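Local coordinates for hydrogenase expression/formation protein HypE (Desulfovibrio vulgaris subsp. vulgaris, PDB 2Z1U) that binds ATP and magnesium and probably takes part in the maturation of hydrogenases, at residues Leu169-Met174 with Glu271-Cys276; Leu188-Asp193 with Cys258-Leu263. All coordinates share one frame; numbering follows the deposited sequence.

Contact 1 of 2, residues Leu169-Met174 with Glu271-Cys276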
ATOM      1  N   LEU A 169      -1.293  26.705 -14.506  1.00 48.31           N
ATOM      2  CA  LEU A 169      -0.421  27.278 -13.491  1.00 48.16           C
ATOM      3  C   LEU A 169       0.524  26.214 -12.942  1.00 48.36           C
ATOM      4  O   LEU A 169       0.174  25.030 -12.820  1.00 48.19           O
ATOM      5  CB  LEU A 169      -1.240  27.872 -12.329  1.00 48.08           C
ATOM      6  CG  LEU A 169      -2.405  28.830 -12.562  1.00 46.91           C
ATOM      7  CD1 LEU A 169      -2.982  29.245 -11.199  1.00 45.82           C
ATOM      8  CD2 LEU A 169      -1.982  30.071 -13.376  1.00 47.46           C
ATOM      9  N   ILE A 170       1.734  26.650 -12.620  1.00 48.83           N
ATOM     10  CA  ILE A 170       2.694  25.795 -11.932  1.00 48.62           C
ATOM     11  C   ILE A 170       2.992  26.402 -10.570  1.00 47.85           C
ATOM     12  O   ILE A 170       3.000  27.643 -10.418  1.00 47.39           O
ATOM     13  CB  ILE A 170       3.986  25.618 -12.784  1.00 49.75           C
ATOM     14  CG1 ILE A 170       4.750  24.366 -12.362  1.00 50.95           C
ATOM     15  CG2 ILE A 170       4.863  26.893 -12.729  1.00 48.38           C
ATOM     16  CD1 ILE A 170       4.036  23.034 -12.665  1.00 55.55           C
ATOM     17  N   SER A 171       3.249  25.543  -9.585  1.00 47.63           N
ATOM     18  CA  SER A 171       3.394  26.008  -8.181  1.00 47.78           C
ATOM     19  C   SER A 171       4.833  26.348  -7.814  1.00 47.94           C
ATOM     20  O   SER A 171       5.081  26.912  -6.769  1.00 48.46           O
ATOM     21  CB  SER A 171       2.836  24.973  -7.195  1.00 46.32           C
ATOM     22  OG  SER A 171       3.585  23.781  -7.239  1.00 45.74           O
ATOM     23  N   GLY A 172       5.778  25.982  -8.677  1.00 47.85           N
ATOM     24  CA  GLY A 172       7.191  26.295  -8.461  1.00 47.89           C
ATOM     25  C   GLY A 172       8.117  25.700  -9.519  1.00 48.10           C
ATOM     26  O   GLY A 172       7.660  25.232 -10.559  1.00 47.26           O
ATOM     27  N   SER A 173       9.415  25.712  -9.213  1.00 48.23           N
ATOM     28  CA  SER A 173      10.486  25.367 -10.154  1.00 48.69           C
ATOM     29  C   SER A 173      10.485  23.896 -10.582  1.00 48.61           C
ATOM     30  O   SER A 173      10.073  23.016  -9.827  1.00 49.12           O
ATOM     31  CB  SER A 173      11.841  25.760  -9.539  1.00 48.91           C
ATOM     32  OG  SER A 173      12.129  24.974  -8.391  1.00 47.11           O
ATOM     33  N   MET A 174      10.964  23.635 -11.803  1.00 48.95           N
ATOM     34  CA  MET A 174      10.936  22.302 -12.369  1.00 48.86           C
ATOM     35  C   MET A 174      12.323  21.673 -12.399  1.00 49.01           C
ATOM     36  O   MET A 174      13.313  22.353 -12.693  1.00 48.43           O
ATOM     37  CB  MET A 174      10.359  22.360 -13.801  1.00 48.73           C
ATOM     38  CG  MET A 174       8.869  22.736 -13.828  1.00 48.30           C
ATOM     39  SD  MET A 174       7.765  21.418 -13.305  1.00 48.41           S
ATOM     40  CE  MET A 174       7.308  21.847 -11.580  1.00 43.98           C
ATOM     41  N   GLU A 271       8.907  16.438  -6.720  1.00 47.98           N
ATOM     42  CA  GLU A 271       8.283  15.803  -5.545  1.00 48.97           C
ATOM     43  C   GLU A 271       7.658  16.803  -4.556  1.00 48.13           C
ATOM     44  O   GLU A 271       7.237  16.435  -3.456  1.00 48.91           O
ATOM     45  CB  GLU A 271       9.263  14.842  -4.843  1.00 48.83           C
ATOM     46  CG  GLU A 271       9.640  13.589  -5.670  1.00 51.70           C
ATOM     47  CD  GLU A 271       8.486  12.597  -5.872  1.00 53.88           C
ATOM     48  OE1 GLU A 271       8.624  11.666  -6.689  1.00 59.11           O
ATOM     49  OE2 GLU A 271       7.432  12.738  -5.247  1.00 54.44           O
ATOM     50  N   GLY A 272       7.566  18.063  -4.958  1.00 48.34           N
ATOM     51  CA  GLY A 272       6.941  19.091  -4.120  1.00 47.96           C
ATOM     52  C   GLY A 272       6.248  20.155  -4.937  1.00 48.36           C
ATOM     53  O   GLY A 272       6.232  21.325  -4.556  1.00 47.94           O
ATOM     54  N   LYS A 273       5.666  19.738  -6.065  1.00 49.06           N
ATOM     55  CA  LYS A 273       5.127  20.674  -7.079  1.00 48.39           C
ATOM     56  C   LYS A 273       3.762  20.194  -7.563  1.00 49.08           C
ATOM     57  O   LYS A 273       3.490  18.991  -7.552  1.00 47.97           O
ATOM     58  CB  LYS A 273       6.060  20.722  -8.322  1.00 48.38           C
ATOM     59  CG  LYS A 273       7.454  21.235  -8.027  1.00 46.27           C
ATOM     60  CD  LYS A 273       7.435  22.730  -7.745  1.00 46.82           C
ATOM     61  CE  LYS A 273       8.535  23.128  -6.781  1.00 46.66           C
ATOM     62  NZ  LYS A 273       9.816  22.418  -7.108  1.00 45.49           N
ATOM     63  N   LEU A 274       2.921  21.120  -8.014  1.00 49.38           N
ATOM     64  CA  LEU A 274       1.683  20.729  -8.693  1.00 50.01           C
ATOM     65  C   LEU A 274       1.413  21.601  -9.908  1.00 50.29           C
ATOM     66  O   LEU A 274       1.917  22.719 -10.015  1.00 50.78           O
ATOM     67  CB  LEU A 274       0.472  20.769  -7.734  1.00 50.33           C
ATOM     68  CG  LEU A 274       0.041  22.095  -7.067  1.00 50.16           C
ATOM     69  CD1 LEU A 274      -0.747  23.054  -7.985  1.00 48.43           C
ATOM     70  CD2 LEU A 274      -0.791  21.788  -5.809  1.00 49.87           C
ATOM     71  N   ILE A 275       0.601  21.062 -10.812  1.00 49.87           N
ATOM     72  CA  ILE A 275       0.006  21.796 -11.899  1.00 50.05           C
ATOM     73  C   ILE A 275      -1.440  22.068 -11.508  1.00 50.26           C
ATOM     74  O   ILE A 275      -2.131  21.179 -11.014  1.00 49.91           O
ATOM     75  CB  ILE A 275       0.052  20.977 -13.230  1.00 50.36           C
ATOM     76  CG1 ILE A 275       1.491  20.878 -13.727  1.00 51.77           C
ATOM     77  CG2 ILE A 275      -0.814  21.616 -14.330  1.00 50.23           C
ATOM     78  CD1 ILE A 275       2.015  19.470 -13.824  1.00 58.04           C
ATOM     79  N   CYS A 276      -1.887  23.298 -11.736  1.00 50.61           N
ATOM     80  CA  CYS A 276      -3.257  23.667 -11.459  1.00 50.33           C
ATOM     81  C   CYS A 276      -3.887  24.269 -12.711  1.00 49.66           C
ATOM     82  O   CYS A 276      -3.398  25.255 -13.257  1.00 48.59           O
ATOM     83  CB  CYS A 276      -3.312  24.659 -10.282  1.00 50.44           C
ATOM     84  SG  CYS A 276      -4.930  25.391  -9.959  1.00 53.41           S
TER
HETATM   85  O   HOH W   1      12.147  23.480  -5.318  1.00 33.95           O
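With chi1 at 65°, Ser171 holds OG between its own N and carbonyl carbon, where it accepts the N-H of Leu274 in a nearly straight bond (OG to N, 2.8 Å). Lys273 bends at chi2 and again at chi4 (42°), and the second bend brings NZ to Ser173 O at 2.8 Å. On the way its CD passes 3.5 Å from Gly172 C, while its CB and CG lie against the Met174 methyl CE, the two side chains running alongside one another in opposite senses.

Beyond this loop, strands 167-170 and 275-278 pair antiparallel as inner neighbours in the mixed sheet of the AIR synthase-related C-terminal domain. Leu169 and Cys276 form a hydrogen-bonded pair (Leu169 N to Cys276 O, 2.8 Å; Cys276 N to Leu169 O, 2.9 Å). Ile170 and Ile275 make the non-hydrogen-bonded pair next to it, on the sheet face that helix 225-237 covers, with Ile170 CD1 3.5 Å from Ile275 CG1.

Lys273 NZ also forms a salt bridge with Asp197 and donates to a water, so the buried ammonium is gripped by a carboxylate, a carbonyl and a water, surroundings that would be expected to keep it protonated.

Contact 2 of 2, residues Leu188-Asp193 with Cys258-Leu263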
ATOM      1  N   LEU A 188      28.076  13.969  -7.307  1.00 71.58           N
ATOM      2  CA  LEU A 188      28.213  15.364  -7.728  1.00 72.08           C
ATOM      3  C   LEU A 188      27.279  16.318  -6.986  1.00 72.37           C
ATOM      4  O   LEU A 188      26.081  16.062  -6.868  1.00 72.50           O
ATOM      5  CB  LEU A 188      27.978  15.501  -9.239  1.00 72.08           C
ATOM      6  CG  LEU A 188      29.026  14.965 -10.221  1.00 72.62           C
ATOM      7  CD1 LEU A 188      28.424  14.842 -11.614  1.00 72.98           C
ATOM      8  CD2 LEU A 188      30.298  15.829 -10.250  1.00 72.90           C
ATOM      9  N   ASN A 189      27.849  17.413  -6.488  1.00 72.84           N
ATOM     10  CA  ASN A 189      27.084  18.539  -5.948  1.00 73.11           C
ATOM     11  C   ASN A 189      27.301  19.760  -6.834  1.00 72.65           C
ATOM     12  O   ASN A 189      28.397  20.324  -6.856  1.00 72.96           O
ATOM     13  CB  ASN A 189      27.508  18.852  -4.506  1.00 73.48           C
ATOM     14  CG  ASN A 189      26.950  17.858  -3.494  1.00 74.44           C
ATOM     15  OD1 ASN A 189      25.751  17.558  -3.481  1.00 76.19           O
ATOM     16  ND2 ASN A 189      27.824  17.356  -2.624  1.00 75.55           N
ATOM     17  N   PHE A 190      26.259  20.151  -7.571  1.00 72.27           N
ATOM     18  CA  PHE A 190      26.339  21.278  -8.515  1.00 71.89           C
ATOM     19  C   PHE A 190      26.307  22.634  -7.818  1.00 71.37           C
ATOM     20  O   PHE A 190      27.108  23.524  -8.133  1.00 71.34           O
ATOM     21  CB  PHE A 190      25.224  21.209  -9.569  1.00 72.10           C
ATOM     22  CG  PHE A 190      25.518  20.275 -10.703  1.00 72.23           C
ATOM     23  CD1 PHE A 190      25.061  18.959 -10.671  1.00 72.55           C
ATOM     24  CD2 PHE A 190      26.248  20.708 -11.805  1.00 72.89           C
ATOM     25  CE1 PHE A 190      25.332  18.084 -11.716  1.00 72.60           C
ATOM     26  CE2 PHE A 190      26.525  19.840 -12.857  1.00 73.08           C
ATOM     27  CZ  PHE A 190      26.063  18.523 -12.811  1.00 72.60           C
ATOM     28  N   ALA A 191      25.366  22.782  -6.887  1.00 70.45           N
ATOM     29  CA  ALA A 191      25.231  23.989  -6.079  1.00 69.64           C
ATOM     30  C   ALA A 191      24.515  23.647  -4.780  1.00 68.95           C
ATOM     31  O   ALA A 191      23.875  22.595  -4.674  1.00 69.11           O
ATOM     32  CB  ALA A 191      24.468  25.076  -6.850  1.00 69.65           C
ATOM     33  N   ALA A 192      24.630  24.527  -3.791  1.00 68.01           N
ATOM     34  CA  ALA A 192      23.850  24.402  -2.563  1.00 66.99           C
ATOM     35  C   ALA A 192      22.367  24.527  -2.918  1.00 66.13           C
ATOM     36  O   ALA A 192      21.491  23.974  -2.239  1.00 66.15           O
ATOM     37  CB  ALA A 192      24.257  25.479  -1.572  1.00 67.25           C
ATOM     38  N   ASP A 193      22.133  25.229  -4.026  1.00 64.93           N
ATOM     39  CA  ASP A 193      20.821  25.582  -4.563  1.00 63.55           C
ATOM     40  C   ASP A 193      19.989  24.387  -5.038  1.00 62.13           C
ATOM     41  O   ASP A 193      18.773  24.503  -5.241  1.00 62.41           O
ATOM     42  CB  ASP A 193      21.038  26.555  -5.741  1.00 63.88           C
ATOM     43  CG  ASP A 193      19.869  27.490  -5.951  1.00 64.87           C
ATOM     44  OD1 ASP A 193      19.083  27.707  -5.001  1.00 68.08           O
ATOM     45  OD2 ASP A 193      19.731  28.013  -7.065  1.00 65.41           O
ATOM     46  N   CYS A 258      21.412  20.310 -15.494  1.00 55.18           N
ATOM     47  CA  CYS A 258      20.710  19.456 -16.455  1.00 55.58           C
ATOM     48  C   CYS A 258      21.440  19.379 -17.794  1.00 55.82           C
ATOM     49  O   CYS A 258      21.470  18.325 -18.422  1.00 55.82           O
ATOM     50  CB  CYS A 258      19.267  19.908 -16.671  1.00 55.49           C
ATOM     51  SG  CYS A 258      18.151  19.487 -15.310  1.00 54.67           S
ATOM     52  N   SER A 259      22.025  20.492 -18.225  1.00 56.44           N
ATOM     53  CA  SER A 259      22.723  20.522 -19.510  1.00 56.80           C
ATOM     54  C   SER A 259      24.086  19.817 -19.434  1.00 56.84           C
ATOM     55  O   SER A 259      24.536  19.207 -20.410  1.00 57.04           O
ATOM     56  CB  SER A 259      22.808  21.949 -20.081  1.00 57.06           C
ATOM     57  OG  SER A 259      23.537  22.837 -19.254  1.00 57.55           O
ATOM     58  N   PHE A 260      24.713  19.876 -18.259  1.00 56.87           N
ATOM     59  CA  PHE A 260      25.967  19.168 -17.982  1.00 56.91           C
ATOM     60  C   PHE A 260      25.781  17.646 -17.960  1.00 56.69           C
ATOM     61  O   PHE A 260      26.708  16.903 -18.278  1.00 56.98           O
ATOM     62  CB  PHE A 260      26.559  19.668 -16.655  1.00 57.26           C
ATOM     63  CG  PHE A 260      27.885  19.049 -16.287  1.00 57.77           C
ATOM     64  CD1 PHE A 260      29.080  19.629 -16.708  1.00 59.18           C
ATOM     65  CD2 PHE A 260      27.938  17.904 -15.491  1.00 58.13           C
ATOM     66  CE1 PHE A 260      30.311  19.064 -16.362  1.00 59.50           C
ATOM     67  CE2 PHE A 260      29.155  17.333 -15.135  1.00 59.03           C
ATOM     68  CZ  PHE A 260      30.350  17.914 -15.572  1.00 58.35           C
ATOM     69  N   LEU A 261      24.583  17.193 -17.587  1.00 56.30           N
ATOM     70  CA  LEU A 261      24.269  15.762 -17.506  1.00 55.78           C
ATOM     71  C   LEU A 261      23.399  15.244 -18.659  1.00 55.34           C
ATOM     72  O   LEU A 261      22.994  14.077 -18.657  1.00 55.47           O
ATOM     73  CB  LEU A 261      23.599  15.431 -16.160  1.00 55.75           C
ATOM     74  CG  LEU A 261      24.434  15.561 -14.884  1.00 56.03           C
ATOM     75  CD1 LEU A 261      23.594  15.208 -13.669  1.00 56.55           C
ATOM     76  CD2 LEU A 261      25.682  14.688 -14.939  1.00 56.71           C
ATOM     77  N   GLY A 262      23.101  16.118 -19.619  1.00 55.00           N
ATOM     78  CA  GLY A 262      22.266  15.780 -20.777  1.00 54.62           C
ATOM     79  C   GLY A 262      20.809  15.508 -20.441  1.00 54.40           C
ATOM     80  O   GLY A 262      20.134  14.742 -21.137  1.00 54.50           O
ATOM     81  N   LEU A 263      20.328  16.136 -19.368  1.00 53.70           N
ATOM     82  CA  LEU A 263      18.962  15.958 -18.889  1.00 52.98           C
ATOM     83  C   LEU A 263      18.051  17.130 -19.285  1.00 52.46           C
ATOM     84  O   LEU A 263      18.501  18.260 -19.451  1.00 51.69           O
ATOM     85  CB  LEU A 263      18.953  15.787 -17.355  1.00 53.22           C
ATOM     86  CG  LEU A 263      19.802  14.692 -16.685  1.00 53.32           C
ATOM     87  CD1 LEU A 263      19.832  14.881 -15.163  1.00 52.39           C
ATOM     88  CD2 LEU A 263      19.316  13.293 -17.044  1.00 53.58           C
TER
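Phe190 drives its ring like a blade into the angle between Phe260, on the last turn of helix 252-260, and Leu261, the next residue. The far end of the blade, CZ and CE2, meets the Phe260 side chain: CZ comes to 3.3 Å from Phe260 CD2, while CE2 sits 3.8 Å from Phe260 CB. Phe260 CG lies in the plane of the Phe190 ring, at its edge. The two rings cross obliquely, with centroids 5.4 Å apart and planes inclined at 76°.

Leu261 makes the other wall of the notch. Its CD1 approaches Phe190 CE1 at 3.9 Å, and its CG stands about as close to CZ, so that the branch point and one methyl both bear on the ring. The two walls part at their first torsions: Phe260 has CG anti to its backbone N (chi1 -178°), Leu261 anti to its carbonyl carbon (chi1 -67°).

Helix 252-260 gives way here to a turn in which Gly262 has positive phi and Leu263 N returns to Cys258 O at 2.6 Å. Facing this helix end is the loop that joins helix 176-184 to helix 202-212, within the AIR synthase-related C-terminal domain. Helix 176-184 itself borders the contact, as Leu179 touches Leu261 and Ser183 touches Phe190.

Leu188 adds a smaller, looser bump beside the blade. Its CD1 methyl reaches both partners of Phe190, lying 4.3 Å from Leu261 CD2 and 4.4 Å from Phe260 CE2. Farther along the loop, Asp193 turns to the opening part of the same helix, where its OD2 is hydrogen-bonded to Ser253 OG.

The two contacts lie in the same AIR synthase-related C-terminal domain, their centres 20 Å apart, and contact 2 is nested in the chain between the two segments of contact 1. Contact 1 is wholly buried and joins neighbouring strands of the mixed sheet of this domain through backbone bonds and a buried lysine. Contact 2 is a smaller surface patch, purely apolar, in which a loop meets a helix end through side chains. Strand 275-278 of the first follows helix 252-260 of the second in sequence. Their distance from the ATP and magnesium sites differs too: Leu274 of contact 1 is about 5 Å, side chain to side chain, from the magnesium ligand Asp220, whereas contact 2 lies away from the ATP and metal sites.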